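Local structure of shikimate 5-dehydrogenase (Mycobacterium fortuitum subsp. fortuitum DSM 46621, 4XIJ) at residues Q86-D89 against R90-L93; P226-P230 against L231-V235; A255-E258 against Q259-M263; P266-A269 against M270-A273. The protein probably catalyses the NADP-dependent interconversion of 3-dehydroshikimate and shikimate, the fourth of seven steps leading to chorismate. All blocks are in the same frame, centred on the assembly; numbering follows the deposited sequence. Where two conformers were deposited one is given.

Contact 1. Residues Q86-D89 against R90-L93; sequences QRTD and RAQL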
ATOM      1  N   GLN A  86      -3.516   7.682  18.714  1.00 13.08           N
ATOM      2  CA  GLN A  86      -2.212   7.057  18.724  0.50 12.61           C
ATOM      3  C   GLN A  86      -1.844   6.764  17.273  1.00 12.92           C
ATOM      4  O   GLN A  86      -2.739   6.486  16.466  1.00 12.31           O
ATOM      5  CB  GLN A  86      -2.254   5.787  19.579  0.50 12.17           C
ATOM      6  CG  GLN A  86      -2.729   6.095  21.032  0.50 10.43           C
ATOM      7  CD  GLN A  86      -3.358   4.894  21.789  0.50 11.31           C
ATOM      8  OE1 GLN A  86      -2.779   3.831  21.853  0.50 12.10           O
ATOM      9  NE2 GLN A  86      -4.546   5.096  22.360  0.50 11.66           N
ATOM     10  N   ARG A  87      -0.565   6.841  16.917  1.00 14.02           N
ATOM     11  CA  ARG A  87      -0.203   6.470  15.569  1.00 14.54           C
ATOM     12  C   ARG A  87       1.141   5.836  15.554  1.00 14.07           C
ATOM     13  O   ARG A  87       2.007   6.167  16.354  1.00 16.68           O
ATOM     14  CB  ARG A  87      -0.183   7.627  14.604  1.00 18.90           C
ATOM     15  CG  ARG A  87       0.490   8.838  15.074  1.00 25.10           C
ATOM     16  CD  ARG A  87      -0.600   9.907  15.424  1.00 30.98           C
ATOM     17  NE  ARG A  87      -0.008  11.246  15.512  1.00 34.92           N
ATOM     18  CZ  ARG A  87       0.856  11.633  16.461  1.00 37.40           C
ATOM     19  NH1 ARG A  87       1.227  10.790  17.424  1.00 37.83           N
ATOM     20  NH2 ARG A  87       1.362  12.866  16.448  1.00 38.48           N
ATOM     21  N   THR A  88       1.332   4.932  14.619  1.00 11.38           N
ATOM     22  CA  THR A  88       2.644   4.315  14.484  1.00  9.36           C
ATOM     23  C   THR A  88       3.640   5.303  13.885  1.00  9.45           C
ATOM     24  O   THR A  88       3.264   6.247  13.168  1.00 10.50           O
ATOM     25  CB  THR A  88       2.593   3.052  13.596  1.00  9.48           C
ATOM     26  OG1 THR A  88       2.189   3.430  12.277  1.00  9.61           O
ATOM     27  CG2 THR A  88       1.627   2.024  14.157  1.00 10.72           C
ATOM     28  N   ASP A  89       4.902   5.086  14.169  1.00 10.75           N
ATOM     29  CA  ASP A  89       5.947   5.920  13.575  1.00 11.32           C
ATOM     30  C   ASP A  89       5.905   5.854  12.038  1.00 10.61           C
ATOM     31  O   ASP A  89       6.088   6.869  11.364  1.00 12.10           O
ATOM     32  CB  ASP A  89       7.341   5.495  14.035  1.00 13.35           C
ATOM     33  CG  ASP A  89       7.598   5.758  15.498  1.00 16.65           C
ATOM     34  OD1 ASP A  89       6.837   6.520  16.130  1.00 18.19           O
ATOM     35  OD2 ASP A  89       8.598   5.215  16.020  1.00 19.17           O
ATOM     36  N   ARG A  90       5.653   4.667  11.458  1.00  9.79           N
ATOM     37  CA  ARG A  90       5.671   4.612  10.009  1.00  9.89           C
ATOM     38  C   ARG A  90       4.470   5.342   9.378  1.00  9.89           C
ATOM     39  O   ARG A  90       4.640   5.948   8.342  1.00 10.66           O
ATOM     40  CB  ARG A  90       5.754   3.173   9.516  1.00  9.65           C
ATOM     41  CG  ARG A  90       4.510   2.323   9.861  1.00  9.55           C
ATOM     42  CD  ARG A  90       4.814   0.870   9.449  1.00 10.59           C
ATOM     43  NE  ARG A  90       3.606   0.059   9.620  1.00 10.15           N
ATOM     44  CZ  ARG A  90       3.437  -1.131   9.052  1.00  9.92           C
ATOM     45  NH1 ARG A  90       4.411  -1.639   8.271  1.00 12.37           N
ATOM     46  NH2 ARG A  90       2.292  -1.790   9.235  1.00  9.88           N
ATOM     47  N   ALA A  91       3.308   5.361  10.038  1.00  9.15           N
ATOM     48  CA  ALA A  91       2.175   6.148   9.524  1.00  9.64           C
ATOM     49  C   ALA A  91       2.550   7.623   9.553  1.00  8.82           C
ATOM     50  O   ALA A  91       2.231   8.372   8.599  1.00  9.44           O
ATOM     51  CB  ALA A  91       0.913   5.910  10.357  1.00 10.01           C
ATOM     52  N   GLN A  92       3.171   8.087  10.644  1.00  9.07           N
ATOM     53  CA  GLN A  92       3.577   9.497  10.686  1.00 11.14           C
ATOM     54  C   GLN A  92       4.576   9.836   9.584  1.00 10.00           C
ATOM     55  O   GLN A  92       4.521  10.947   9.000  1.00 11.67           O
ATOM     56  CB  GLN A  92       4.207   9.873  12.025  1.00 16.09           C
ATOM     57  CG  GLN A  92       3.311   9.713  13.214  1.00 23.01           C
ATOM     58  CD  GLN A  92       3.889  10.353  14.488  1.00 29.06           C
ATOM     59  OE1 GLN A  92       4.140  11.562  14.529  1.00 31.25           O
ATOM     60  NE2 GLN A  92       4.109   9.535  15.523  1.00 31.17           N
ATOM     61  N   LEU A  93       5.480   8.905   9.299  1.00 11.05           N
ATOM     62  CA  LEU A  93       6.517   9.131   8.292  1.00 11.38           C
ATOM     63  C   LEU A  93       5.903   9.160   6.876  1.00 11.02           C
ATOM     64  O   LEU A  93       6.234  10.024   6.063  1.00 12.54           O
ATOM     65  CB  LEU A  93       7.584   8.053   8.449  1.00 13.75           C
ATOM     66  CG  LEU A  93       8.884   8.175   7.692  1.00 15.78           C
ATOM     67  CD1 LEU A  93       9.653   9.500   7.940  1.00 15.63           C
ATOM     68  CD2 LEU A  93       9.727   6.952   8.051  1.00 15.30           C
TER

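Contact 2. Residues P226-P230 against L231-V235; sequences PWPTP and LAQAV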
ATOM      1  N   PRO A 226      -5.482  -5.103 -16.829  1.00 23.05           N
ATOM      2  CA  PRO A 226      -5.179  -6.498 -17.185  1.00 22.50           C
ATOM      3  C   PRO A 226      -3.745  -6.915 -16.800  1.00 21.79           C
ATOM      4  O   PRO A 226      -2.934  -6.072 -16.424  1.00 23.49           O
ATOM      5  CB  PRO A 226      -5.375  -6.521 -18.709  1.00 24.66           C
ATOM      6  CG  PRO A 226      -6.287  -5.332 -19.001  1.00 25.07           C
ATOM      7  CD  PRO A 226      -5.863  -4.293 -18.004  1.00 24.63           C
ATOM      8  N   TRP A 227      -3.452  -8.206 -16.853  1.00 19.29           N
ATOM      9  CA  TRP A 227      -2.110  -8.705 -16.541  1.00 17.49           C
ATOM     10  C   TRP A 227      -1.754  -9.777 -17.561  1.00 17.92           C
ATOM     11  O   TRP A 227      -2.583 -10.610 -17.862  1.00 19.66           O
ATOM     12  CB  TRP A 227      -2.050  -9.280 -15.120  1.00 16.91           C
ATOM     13  CG  TRP A 227      -0.648  -9.563 -14.680  1.00 15.18           C
ATOM     14  CD1 TRP A 227      -0.034 -10.781 -14.618  1.00 15.24           C
ATOM     15  CD2 TRP A 227       0.325  -8.601 -14.300  1.00 14.62           C
ATOM     16  NE1 TRP A 227       1.262 -10.636 -14.191  1.00 15.41           N
ATOM     17  CE2 TRP A 227       1.507  -9.300 -13.992  1.00 14.71           C
ATOM     18  CE3 TRP A 227       0.308  -7.208 -14.175  1.00 13.58           C
ATOM     19  CZ2 TRP A 227       2.668  -8.646 -13.551  1.00 14.54           C
ATOM     20  CZ3 TRP A 227       1.458  -6.562 -13.761  1.00 13.15           C
ATOM     21  CH2 TRP A 227       2.618  -7.283 -13.453  1.00 13.14           C
ATOM     22  N   PRO A 228      -0.521  -9.792 -18.067  1.00 17.04           N
ATOM     23  CA  PRO A 228       0.577  -8.859 -17.742  1.00 15.95           C
ATOM     24  C   PRO A 228       0.442  -7.535 -18.467  1.00 14.65           C
ATOM     25  O   PRO A 228       0.047  -7.468 -19.644  1.00 15.30           O
ATOM     26  CB  PRO A 228       1.824  -9.604 -18.239  1.00 16.48           C
ATOM     27  CG  PRO A 228       1.283 -10.496 -19.396  1.00 17.76           C
ATOM     28  CD  PRO A 228      -0.097 -10.907 -18.942  1.00 18.00           C
ATOM     29  N   THR A 229       0.759  -6.461 -17.762  1.00 12.48           N
ATOM     30  CA  THR A 229       0.835  -5.144 -18.378  1.00 11.14           C
ATOM     31  C   THR A 229       1.956  -5.079 -19.422  1.00 11.50           C
ATOM     32  O   THR A 229       2.876  -5.931 -19.438  1.00 10.90           O
ATOM     33  CB  THR A 229       1.112  -4.089 -17.304  1.00 10.68           C
ATOM     34  OG1 THR A 229       2.339  -4.440 -16.650  1.00 11.86           O
ATOM     35  CG2 THR A 229      -0.046  -4.019 -16.277  1.00 11.18           C
ATOM     36  N   PRO A 230       1.915  -4.054 -20.299  1.00 11.76           N
ATOM     37  CA  PRO A 230       3.065  -3.854 -21.200  1.00 11.73           C
ATOM     38  C   PRO A 230       4.404  -3.765 -20.468  1.00 11.86           C
ATOM     39  O   PRO A 230       5.421  -4.359 -20.924  1.00 11.94           O
ATOM     40  CB  PRO A 230       2.729  -2.524 -21.900  1.00 12.78           C
ATOM     41  CG  PRO A 230       1.241  -2.597 -22.015  1.00 13.43           C
ATOM     42  CD  PRO A 230       0.767  -3.218 -20.685  1.00 12.54           C
ATOM     43  N   LEU A 231       4.416  -3.051 -19.346  1.00 10.09           N
ATOM     44  CA  LEU A 231       5.621  -2.977 -18.521  1.00  9.32           C
ATOM     45  C   LEU A 231       6.082  -4.383 -18.086  1.00 10.48           C
ATOM     46  O   LEU A 231       7.256  -4.758 -18.272  1.00 10.65           O
ATOM     47  CB  LEU A 231       5.341  -2.105 -17.291  1.00 10.20           C
ATOM     48  CG  LEU A 231       6.459  -2.036 -16.241  1.00 10.59           C
ATOM     49  CD1 LEU A 231       7.798  -1.545 -16.856  1.00 11.53           C
ATOM     50  CD2 LEU A 231       6.007  -1.100 -15.099  1.00 11.33           C
ATOM     51  N   ALA A 232       5.155  -5.178 -17.545  1.00  9.65           N
ATOM     52  CA  ALA A 232       5.516  -6.522 -17.089  1.00 11.47           C
ATOM     53  C   ALA A 232       6.028  -7.364 -18.228  1.00 10.61           C
ATOM     54  O   ALA A 232       6.949  -8.158 -18.040  1.00 11.26           O
ATOM     55  CB  ALA A 232       4.323  -7.187 -16.451  1.00 11.93           C
ATOM     56  N   GLN A 233       5.393  -7.232 -19.394  1.00 10.85           N
ATOM     57  CA  GLN A 233       5.800  -8.043 -20.529  1.00 11.74           C
ATOM     58  C   GLN A 233       7.233  -7.729 -20.945  1.00 11.98           C
ATOM     59  O   GLN A 233       8.026  -8.614 -21.265  1.00 13.53           O
ATOM     60  CB  GLN A 233       4.865  -7.826 -21.710  1.00 11.40           C
ATOM     61  CG  GLN A 233       3.492  -8.420 -21.494  1.00 12.32           C
ATOM     62  CD  GLN A 233       2.575  -8.067 -22.665  1.00 12.83           C
ATOM     63  OE1 GLN A 233       2.874  -8.397 -23.832  1.00 16.61           O
ATOM     64  NE2 GLN A 233       1.498  -7.361 -22.380  1.00 14.67           N
ATOM     65  N   ALA A 234       7.561  -6.454 -20.951  1.00 11.06           N
ATOM     66  CA  ALA A 234       8.913  -6.065 -21.319  1.00 11.61           C
ATOM     67  C   ALA A 234       9.937  -6.563 -20.310  1.00 11.42           C
ATOM     68  O   ALA A 234      10.996  -7.067 -20.689  1.00 10.87           O
ATOM     69  CB  ALA A 234       9.008  -4.566 -21.453  1.00 11.52           C
ATOM     70  N   VAL A 235       9.623  -6.398 -19.022  1.00 10.00           N
ATOM     71  CA  VAL A 235      10.523  -6.874 -17.988  1.00 10.84           C
ATOM     72  C   VAL A 235      10.735  -8.385 -18.135  1.00 11.58           C
ATOM     73  O   VAL A 235      11.869  -8.891 -18.076  1.00 11.41           O
ATOM     74  CB  VAL A 235       9.968  -6.538 -16.583  1.00  9.56           C
ATOM     75  CG1 VAL A 235      10.777  -7.246 -15.470  1.00 10.11           C
ATOM     76  CG2 VAL A 235      10.045  -5.019 -16.349  1.00 11.04           C
TER

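Contact 3. Residues A255-E258 against Q259-M263; sequences AQVE and QFTGM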
ATOM      1  N   ALA A 255      -1.563  -7.507   7.332  1.00 12.81           N
ATOM      2  CA  ALA A 255      -1.215  -6.756   8.525  1.00 12.10           C
ATOM      3  C   ALA A 255      -2.464  -6.222   9.284  1.00 12.33           C
ATOM      4  O   ALA A 255      -2.543  -6.258  10.508  1.00 12.76           O
ATOM      5  CB  ALA A 255      -0.266  -5.611   8.117  1.00 14.10           C
ATOM      6  N   GLN A 256      -3.477  -5.816   8.537  1.00 10.95           N
ATOM      7  CA  GLN A 256      -4.736  -5.409   9.148  1.00 11.13           C
ATOM      8  C   GLN A 256      -5.418  -6.567   9.854  1.00  9.95           C
ATOM      9  O   GLN A 256      -5.910  -6.418  10.984  1.00 10.12           O
ATOM     10  CB  GLN A 256      -5.676  -4.843   8.098  1.00  9.64           C
ATOM     11  CG  GLN A 256      -5.123  -3.573   7.452  1.00  8.26           C
ATOM     12  CD  GLN A 256      -6.055  -2.985   6.444  1.00  9.64           C
ATOM     13  OE1 GLN A 256      -6.858  -3.718   5.854  1.00 11.59           O
ATOM     14  NE2 GLN A 256      -5.947  -1.682   6.209  1.00 11.40           N
ATOM     15  N   VAL A 257      -5.460  -7.738   9.199  1.00  8.81           N
ATOM     16  CA  VAL A 257      -6.117  -8.900   9.822  1.00  8.71           C
ATOM     17  C   VAL A 257      -5.413  -9.252  11.139  1.00  9.08           C
ATOM     18  O   VAL A 257      -6.110  -9.541  12.150  1.00  9.85           O
ATOM     19  CB  VAL A 257      -6.152 -10.097   8.868  1.00  9.01           C
ATOM     20  CG1 VAL A 257      -6.536 -11.420   9.604  1.00  8.96           C
ATOM     21  CG2 VAL A 257      -7.121  -9.791   7.705  1.00  9.60           C
ATOM     22  N   GLU A 258      -4.067  -9.204  11.155  1.00  9.61           N
ATOM     23  CA  GLU A 258      -3.359  -9.574  12.360  1.00 10.29           C
ATOM     24  C   GLU A 258      -3.643  -8.557  13.467  1.00 10.29           C
ATOM     25  O   GLU A 258      -3.849  -8.930  14.643  1.00 11.27           O
ATOM     26  CB  GLU A 258      -1.864  -9.708  12.087  1.00 11.07           C
ATOM     27  CG  GLU A 258      -1.615 -10.866  11.165  1.00 13.21           C
ATOM     28  CD  GLU A 258      -0.143 -11.230  11.078  1.00 16.69           C
ATOM     29  OE1 GLU A 258       0.721 -10.474  11.587  1.00 18.82           O
ATOM     30  OE2 GLU A 258       0.167 -12.287  10.475  1.00 17.78           O
ATOM     31  N   GLN A 259      -3.648  -7.268  13.133  1.00 11.54           N
ATOM     32  CA  GLN A 259      -3.925  -6.276  14.156  1.00 11.82           C
ATOM     33  C   GLN A 259      -5.363  -6.333  14.674  1.00 11.91           C
ATOM     34  O   GLN A 259      -5.610  -6.067  15.872  1.00 12.53           O
ATOM     35  CB  GLN A 259      -3.622  -4.865  13.627  1.00 12.85           C
ATOM     36  CG  GLN A 259      -2.108  -4.666  13.426  1.00 14.09           C
ATOM     37  CD  GLN A 259      -1.761  -3.247  13.039  1.00 14.01           C
ATOM     38  OE1 GLN A 259      -2.225  -2.304  13.667  1.00 17.02           O
ATOM     39  NE2 GLN A 259      -0.953  -3.075  11.993  1.00 13.73           N
ATOM     40  N   PHE A 260      -6.324  -6.630  13.785  1.00  9.91           N
ATOM     41  CA  PHE A 260      -7.728  -6.634  14.229  1.00 10.53           C
ATOM     42  C   PHE A 260      -8.032  -7.889  15.065  1.00 11.02           C
ATOM     43  O   PHE A 260      -8.827  -7.823  16.013  1.00 12.97           O
ATOM     44  CB  PHE A 260      -8.724  -6.621  13.065  1.00 10.04           C
ATOM     45  CG  PHE A 260      -8.741  -5.347  12.186  1.00  9.74           C
ATOM     46  CD1 PHE A 260      -7.820  -4.296  12.347  1.00  9.99           C
ATOM     47  CD2 PHE A 260      -9.703  -5.237  11.163  1.00  9.70           C
ATOM     48  CE1 PHE A 260      -7.854  -3.182  11.506  1.00  9.35           C
ATOM     49  CE2 PHE A 260      -9.741  -4.107  10.297  1.00  8.89           C
ATOM     50  CZ  PHE A 260      -8.808  -3.085  10.482  1.00  8.63           C
ATOM     51  N   THR A 261      -7.471  -9.033  14.670  1.00 10.85           N
ATOM     52  CA  THR A 261      -7.871 -10.314  15.304  1.00 10.53           C
ATOM     53  C   THR A 261      -6.923 -10.810  16.354  1.00 12.65           C
ATOM     54  O   THR A 261      -7.293 -11.675  17.133  1.00 14.07           O
ATOM     55  CB  THR A 261      -8.002 -11.465  14.277  1.00 10.26           C
ATOM     56  OG1 THR A 261      -6.707 -11.734  13.725  1.00 10.47           O
ATOM     57  CG2 THR A 261      -8.981 -11.076  13.180  1.00 11.24           C
ATOM     58  N   GLY A 262      -5.698 -10.298  16.343  1.00 12.86           N
ATOM     59  CA  GLY A 262      -4.646 -10.833  17.203  1.00 14.41           C
ATOM     60  C   GLY A 262      -4.124 -12.208  16.814  1.00 14.14           C
ATOM     61  O   GLY A 262      -3.382 -12.826  17.596  1.00 16.15           O
ATOM     62  N   MET A 263      -4.498 -12.689  15.632  1.00 12.10           N
ATOM     63  CA  MET A 263      -4.116 -14.019  15.156  0.72 13.39           C
ATOM     64  C   MET A 263      -3.228 -13.883  13.914  1.00 12.94           C
ATOM     65  O   MET A 263      -3.356 -12.915  13.150  1.00 13.38           O
ATOM     66  CB  MET A 263      -5.369 -14.844  14.849  0.72 14.51           C
ATOM     67  CG  MET A 263      -6.445 -14.675  15.928  0.72 17.07           C
ATOM     68  SD  MET A 263      -8.007 -15.477  15.504  0.72 19.91           S
ATOM     69  CE  MET A 263      -7.328 -17.081  15.689  0.72 20.82           C
TER

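Contact 4. Residues P266-A269 against M270-A273; sequences PKEA and MRAA. With EDO (1,2-ethanediol), chain C; SO4 (sulfate ion), chain H.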
ATOM      1  N   PRO A 266      -4.263 -15.841   7.951  1.00  9.18           N
ATOM      2  CA  PRO A 266      -4.453 -17.145   7.298  1.00  9.66           C
ATOM      3  C   PRO A 266      -4.121 -16.945   5.825  1.00  8.97           C
ATOM      4  O   PRO A 266      -4.976 -16.595   5.006  1.00  9.35           O
ATOM      5  CB  PRO A 266      -5.940 -17.442   7.533  1.00 10.01           C
ATOM      6  CG  PRO A 266      -6.584 -16.051   7.549  1.00  9.57           C
ATOM      7  CD  PRO A 266      -5.525 -15.129   8.172  1.00  9.48           C
ATOM      8  N   LYS A 267      -2.860 -17.128   5.490  1.00  9.71           N
ATOM      9  CA  LYS A 267      -2.401 -16.597   4.196  1.00 10.49           C
ATOM     10  C   LYS A 267      -2.973 -17.349   2.999  1.00 10.19           C
ATOM     11  O   LYS A 267      -3.305 -16.716   1.990  1.00 10.34           O
ATOM     12  CB  LYS A 267      -0.867 -16.574   4.106  1.00 11.54           C
ATOM     13  CG  LYS A 267      -0.227 -15.677   5.155  1.00 13.15           C
ATOM     14  CD  LYS A 267       1.255 -15.425   4.929  1.00 16.16           C
ATOM     15  CE  LYS A 267       1.730 -14.332   5.854  1.00 19.51           C
ATOM     16  NZ  LYS A 267       3.183 -13.966   5.652  1.00 22.67           N
ATOM     17  N   GLU A 268      -3.108 -18.681   3.074  1.00 11.08           N
ATOM     18  CA  GLU A 268      -3.635 -19.410   1.926  1.00 11.41           C
ATOM     19  C   GLU A 268      -5.087 -19.034   1.710  1.00  9.82           C
ATOM     20  O   GLU A 268      -5.564 -18.924   0.560  1.00 10.65           O
ATOM     21  CB  GLU A 268      -3.466 -20.928   2.089  1.00 15.03           C
ATOM     22  CG  GLU A 268      -2.014 -21.389   1.770  1.00 20.08           C
ATOM     23  CD  GLU A 268      -1.612 -21.240   0.279  1.00 24.73           C
ATOM     24  OE1 GLU A 268      -1.995 -22.150  -0.535  1.00 28.33           O
ATOM     25  OE2 GLU A 268      -0.908 -20.257  -0.069  1.00 24.06           O
ATOM     26  N   ALA A 269      -5.837 -18.876   2.796  1.00  9.56           N
ATOM     27  CA  ALA A 269      -7.265 -18.526   2.667  1.00  9.14           C
ATOM     28  C   ALA A 269      -7.378 -17.136   2.027  1.00  8.47           C
ATOM     29  O   ALA A 269      -8.235 -16.912   1.172  1.00  9.56           O
ATOM     30  CB  ALA A 269      -7.928 -18.562   4.023  1.00  9.99           C
ATOM     31  N   MET A 270      -6.516 -16.205   2.416  1.00  9.25           N
ATOM     32  CA  MET A 270      -6.573 -14.862   1.824  1.00  8.36           C
ATOM     33  C   MET A 270      -6.120 -14.870   0.366  1.00  8.54           C
ATOM     34  O   MET A 270      -6.677 -14.145  -0.461  1.00  9.15           O
ATOM     35  CB  MET A 270      -5.731 -13.900   2.680  1.00  8.39           C
ATOM     36  CG  MET A 270      -6.410 -13.716   4.045  1.00  9.41           C
ATOM     37  SD  MET A 270      -5.486 -12.655   5.161  1.00  9.54           S
ATOM     38  CE  MET A 270      -5.752 -11.012   4.422  1.00 10.20           C
ATOM     39  N   ARG A 271      -5.121 -15.699   0.045  1.00  8.39           N
ATOM     40  CA  ARG A 271      -4.747 -15.845  -1.374  1.00  8.92           C
ATOM     41  C   ARG A 271      -5.901 -16.382  -2.223  1.00 10.09           C
ATOM     42  O   ARG A 271      -6.013 -15.998  -3.418  1.00 10.53           O
ATOM     43  CB  ARG A 271      -3.520 -16.738  -1.557  1.00  9.78           C
ATOM     44  CG  ARG A 271      -2.227 -16.075  -1.029  1.00 11.57           C
ATOM     45  CD  ARG A 271      -1.027 -17.038  -1.102  1.00 12.98           C
ATOM     46  NE  ARG A 271       0.160 -16.388  -0.560  1.00 14.57           N
ATOM     47  CZ  ARG A 271       0.864 -16.847   0.476  1.00 16.94           C
ATOM     48  NH1 ARG A 271       1.920 -16.163   0.892  1.00 17.51           N
ATOM     49  NH2 ARG A 271       0.528 -17.998   1.062  1.00 17.65           N
ATOM     50  N   ALA A 272      -6.713 -17.285  -1.662  1.00  9.73           N
ATOM     51  CA  ALA A 272      -7.849 -17.808  -2.415  1.00  9.99           C
ATOM     52  C   ALA A 272      -8.847 -16.708  -2.755  1.00  9.41           C
ATOM     53  O   ALA A 272      -9.566 -16.819  -3.736  1.00 10.46           O
ATOM     54  CB  ALA A 272      -8.548 -18.961  -1.625  1.00  9.36           C
ATOM     55  N   ALA A 273      -8.890 -15.650  -1.944  1.00  8.82           N
ATOM     56  CA  ALA A 273      -9.846 -14.560  -2.148  1.00  9.22           C
ATOM     57  C   ALA A 273      -9.268 -13.391  -2.960  1.00 10.32           C
ATOM     58  O   ALA A 273      -9.934 -12.393  -3.209  1.00 10.71           O
ATOM     59  CB  ALA A 273     -10.354 -14.037  -0.766  1.00  8.90           C
TER
HETATM   60  C1  EDO C 302      -1.502 -20.370   5.076  1.00 25.63           C
HETATM   61  O1  EDO C 302      -2.864 -20.574   5.229  1.00 26.44           O
HETATM   62  C2  EDO C 302      -1.022 -20.276   6.486  1.00 23.52           C
HETATM   63  O2  EDO C 302      -0.871 -18.884   6.778  1.00 22.24           O
HETATM   64  S   SO4 H 307       3.921 -18.027   3.164  1.00 52.71           S
HETATM   65  O1  SO4 H 307       2.513 -18.491   3.154  1.00 51.52           O
HETATM   66  O2  SO4 H 307       4.752 -18.953   2.373  1.00 52.22           O
HETATM   67  O3  SO4 H 307       4.412 -18.019   4.553  1.00 52.72           O
HETATM   68  O4  SO4 H 307       4.035 -16.665   2.609  1.00 52.19           O

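Contact 1. Residues Q86-D89 against R90-L93
Thr88 OG1 takes the backbone N-H of Ala91 at 3.2 Å, and this bond sits in the tight part of the contact. The hydroxyl lies between the backbone N and the carbonyl carbon of its own residue (chi1 63°), a torsion that turns it toward the first turn of the helix. Ala91 CB closes against Thr88 OG1 at 3.4 Å, and Arg90 CG touches that OG1 at 3.5 Å. One residue further on, Gln92 N donates almost straight to Thr88 O (3.1 Å, 167° at the hydrogen), so the threonine grips the helix start through both its side chain and its carbonyl. Thr88 is thus the N-cap of helix 89-94, at the point where edge strand 86-87 of the mixed sheet in the substrate-binding domain gives way to helix. Asp111 sets this corner from outside: its OD1 is hydrogen-bonded to Thr88 OG1 and forms a salt bridge with Arg90 NE, while Arg90 NH2 pairs with Asp116. Ala91, which is buried, also packs on Leu81 of helix 77-83. The solvent side is looser. There the exposed side chains of Arg87 and Gln92 cross at about a right angle, their CG atoms 3.5 Å apart. The guanidinium and the amide are stacked with planes 18° apart, and Gln92 OE1 lies over one guanidinium face near its rim, 3.6 Å from Arg87 NH2. A bend at chi2 lifts the arginine head over the glutamine.

Contact 2. Residues P226-P230 against L231-V235
Ala232 CB lies under one face of the Trp227 indole, 3.5 Å from CH2 of the six-membered ring. The tryptophan sets out away from the helix, yet with CG anti to its backbone N (chi1 -169°) the far end of the ring swings back over the alanine methyl. Pro228 CB adds to this apolar patch at 3.9 Å from Ala232 CB. Beside it, Pro228 and Gln233 cross at about a right angle, the proline CG 3.7 Å from the glutamine CG. The extended Gln233 chain then returns to the loop, its NE2 donating to Pro228 O at 3.1 Å from above the carbonyl plane, 46° out of it. Two further bonds close the helix start: Gln233 N binds Thr229 O at 2.8 Å, and Ala232 N binds Thr229 OG1 at 3.0 Å. Thr229 is therefore the N-cap of helix 230-237, and Pro230, which has no N-H to give, occupies the first turn. This helix links strands 218-221 and 241-243, neighbouring parallel strands of the six-stranded sheet in the Rossmann-type domain. In the next shell, Asp221 at the end of strand 218-221 is hydrogen-bonded to Thr229 OG1 and so helps to position the capping hydroxyl. Trp227 and Ala232 both rest on Ala242 of strand 241-243, whereas buried Leu231 packs on Val219 and Asp221. A cis peptide bond joins Trp227 to Pro228.

Contact 3. Residues A255-E258 against Q259-M263
Gln259 returns its N-H to Ala255 O and lays its CG against Ala255 O at 3.4 Å; its amide is hydrogen-bonded through OE1 to Arg109 and through NE2 to Asp111. Next, Phe260 N binds Gln256 O at 2.8 Å. Phe260 CD1 also lies 3.2 Å from Gln256 O, with the Gln256 carbonyl carbon over one ring face, offset toward the rim. Beyond the helix, the ring meets His32, whose NE2 is hydrogen-bonded to Gln256 OE1, while Gln256 NE2 donates to Thr99 OG1. At Thr261, OG1 (chi1 65°) turns back along the helix and donates to Val257 O at 2.8 Å. Thr261 N reaches Val257 O at 2.9 Å from the opposite face of the carbonyl plane, so two bonds grip one acceptor. This pair lies at the C-terminal end of helix 246-261, where Gly262 leaves helical geometry with a positive phi of 71°. Gly262 N still binds Glu258 O at 2.9 Å. In turn, Thr261 OG1 accepts from Met263 N at 3.1 Å, forming an ST turn that leads the chain out of the helix. Met263 O then comes back over Glu258, 3.4 Å from Glu258 CA in a C-H...O contact; the Glu258 carboxylate accepts from Ala265 N.

Contact 4. Residues P266-A269 against M270-A273
The Arg271 guanidinium has Lys267 CB over one face, 3.6 Å from NH2, and anions at its edge. Glu268 OE2 reaches Arg271 NH2 at 2.9 Å in a salt bridge that uses the anti lone pair of the carboxylate, with the two planes 50° apart. A sulfate, its sulfur in the guanidinium plane, faces the edge between NH1 and NH2: Arg271 NH1 binds sulfate O4 at 2.8 Å and Arg271 NH2 binds sulfate O1 at 2.9 Å. NH2 thus serves two acceptors, which should restrain rotation of the group. A bend at chi2 (-68°) brings the Glu268 carboxylate round to the arginine, which itself runs extended from CG to NE, slanting back toward the N-terminal end of the helix. The aliphatic part of Lys267 also lies by the sulfate, with Lys267 CD 3.8 Å from sulfate O1. These side chains sit on the exposed side of the short C-terminal helix 267-272, for which Pro266 is the N-cap residue. Two N-H groups of its first turn, Lys267 N and Glu268 N, bind O2 and O1 of a 1,2-ethanediol, each at 2.9 Å; like the sulfate, the diol probably comes from the crystallisation liquor. On another side of the helix, buried Met270 sets SD 3.9 Å from Pro266 CD, and its bend at chi3 (73°) turns only the terminal methyl, CE. The side chain packs on Ala253, Phe254 and Val257 of helix 246-261. Pro266 and Ala269 meet Ala38 of helix 28-38.

How the contacts relate
Along the chain the contacts come in numerical order, without overlap. Contacts 1 and 2 each form the start of a helix next to a sheet: contact 1 by the mixed sheet of the substrate-binding domain, contact 2 by the parallel Rossmann-type sheet, their centres 34 Å apart on opposite sides of the chain's centre. Contacts 3 and 4 lie on consecutive helices near the C-terminus, centres 14 Å apart, and touch where Val257 CG2 meets Met270 CE at 3.8 Å. Contact 3 comes within about 4 Å of contact 1 at the nearest atoms, and Asp111 bonds to both. The chain's last helices therefore pack back against helix 28-38 of the substrate-binding domain, whereas contact 2 stays about 21 Å from contact 3 at the nearest atoms.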